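Local coordinates for arginase (Thermus thermophilus, PDB 2EF4), which catalyses the hydrolysis of L-arginine to L-ornithine and urea, using a pair of manganese ions in each subunit, at the interface of chains A and B. Numbering follows the deposited sequence. Chains: chain A/B, Arginase.

The interface of chains A and B. Residues chain A 21, 24-25, 265; chain B 21, 24-25, 265.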
loop_
_atom_site.group_PDB
_atom_site.type_symbol
_atom_site.label_atom_id
_atom_site.label_comp_id
_atom_site.label_asym_id
_atom_site.label_seq_id
_atom_site.Cartn_x
_atom_site.Cartn_y
_atom_site.Cartn_z
ATOM N N MET A 21 20.172 0.312 -10.963
ATOM C CA MET A 21 19.468 -0.967 -11.014
ATOM C C MET A 21 18.457 -1.019 -12.159
ATOM O O MET A 21 17.777 -2.038 -12.350
ATOM C CB MET A 21 18.749 -1.224 -9.683
ATOM C CG MET A 21 19.668 -1.724 -8.583
ATOM S SD MET A 21 19.045 -1.424 -6.915
ATOM C CE MET A 21 17.717 -2.405 -6.886
ATOM N N SER A 24 18.863 -4.028 -14.983
ATOM C CA SER A 24 18.471 -5.353 -14.519
ATOM C C SER A 24 16.953 -5.462 -14.466
ATOM O O SER A 24 16.376 -6.478 -14.871
ATOM C CB SER A 24 19.056 -5.613 -13.128
ATOM O OG SER A 24 18.505 -6.790 -12.561
ATOM N N ALA A 25 16.317 -4.409 -13.949
ATOM C CA ALA A 25 14.861 -4.350 -13.834
ATOM C C ALA A 25 14.227 -4.455 -15.217
ATOM O O ALA A 25 13.251 -5.190 -15.406
ATOM C CB ALA A 25 14.431 -3.035 -13.149
ATOM N N PRO A 265 14.138 0.889 -9.387
ATOM C CA PRO A 265 13.499 -0.246 -8.702
ATOM C C PRO A 265 13.154 0.005 -7.234
ATOM O O PRO A 265 12.170 -0.527 -6.714
ATOM C CB PRO A 265 14.527 -1.365 -8.860
ATOM C CG PRO A 265 15.263 -0.987 -10.125
ATOM C CD PRO A 265 15.443 0.493 -9.944
ATOM N N MET B 21 20.104 -7.729 -7.955
ATOM C CA MET B 21 20.100 -6.320 -7.572
ATOM C C MET B 21 20.372 -6.131 -6.080
ATOM O O MET B 21 20.409 -4.994 -5.587
ATOM C CB MET B 21 18.751 -5.682 -7.931
ATOM C CG MET B 21 18.621 -5.327 -9.402
ATOM S SD MET B 21 16.913 -5.197 -9.975
ATOM C CE MET B 21 16.390 -3.876 -9.135
ATOM N N SER B 24 23.611 -3.793 -4.967
ATOM C CA SER B 24 23.420 -2.361 -5.158
ATOM C C SER B 24 22.510 -1.805 -4.070
ATOM O O SER B 24 22.769 -0.730 -3.515
ATOM C CB SER B 24 22.801 -2.095 -6.533
ATOM O OG SER B 24 22.395 -0.742 -6.650
ATOM N N ALA B 25 21.435 -2.543 -3.784
ATOM C CA ALA B 25 20.467 -2.155 -2.760
ATOM C C ALA B 25 21.156 -2.061 -1.403
ATOM O O ALA B 25 20.933 -1.105 -0.651
ATOM C CB ALA B 25 19.312 -3.179 -2.701
ATOM N N PRO B 265 15.169 -6.286 -4.378
ATOM C CA PRO B 265 14.610 -4.930 -4.501
ATOM C C PRO B 265 13.231 -4.864 -5.159
ATOM O O PRO B 265 12.414 -4.000 -4.833
ATOM C CB PRO B 265 15.667 -4.196 -5.323
ATOM C CG PRO B 265 16.941 -4.943 -5.002
ATOM C CD PRO B 265 16.477 -6.371 -5.050
HETATM O O HOH W 1 10.658 -1.892 -5.052
#
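A:Met21 and B:Met21 reach past each other across a two-fold axis, each thioether crossing the other at a slant and ending among residues of the opposite chain. The packing is mainly apolar. CB of A:Met21 lies 3.6 Å from the methyl CE of B:Met21, so each methyl rests against the base of its partner. Beyond that, CE of each methionine points at the ring of the opposite proline, A:Pro265 or B:Pro265, around CB and CG, with the side chains crossing at about a right angle, though the modelled approach is too close for its exact spacing to be trusted.

A turn at chi3 (66°) directs CE of A:Met21 towards B:Pro265 while leaving SD beside B:Ser24. There the hydroxyl OG of B:Ser24 comes within 3.4 Å of SD of A:Met21, and its CB lies 3.8 Å from the methionine CG. Cut back to an alanine, A:Met21 would lose its thioether arm, which is likely to leave a gap beside B:Ser24 and B:Pro265 and strip CB of B:Met21 of the methyl packed against it.

Polar linkage is provided by water 1, which bridges the two proline carbonyls, 2.6 Å from O of A:Pro265 and 2.8 Å from O of B:Pro265. A:Met21 closes the short 3-10 helix 19-21, A:Ser24 belongs to the following helix 22-28, and A:Pro265 lies in the loop after strand 255-261, with the same placing in chain B; together they form a small two-fold patch between chains of the six-copy deposited assembly, which may or may not be the association in solution.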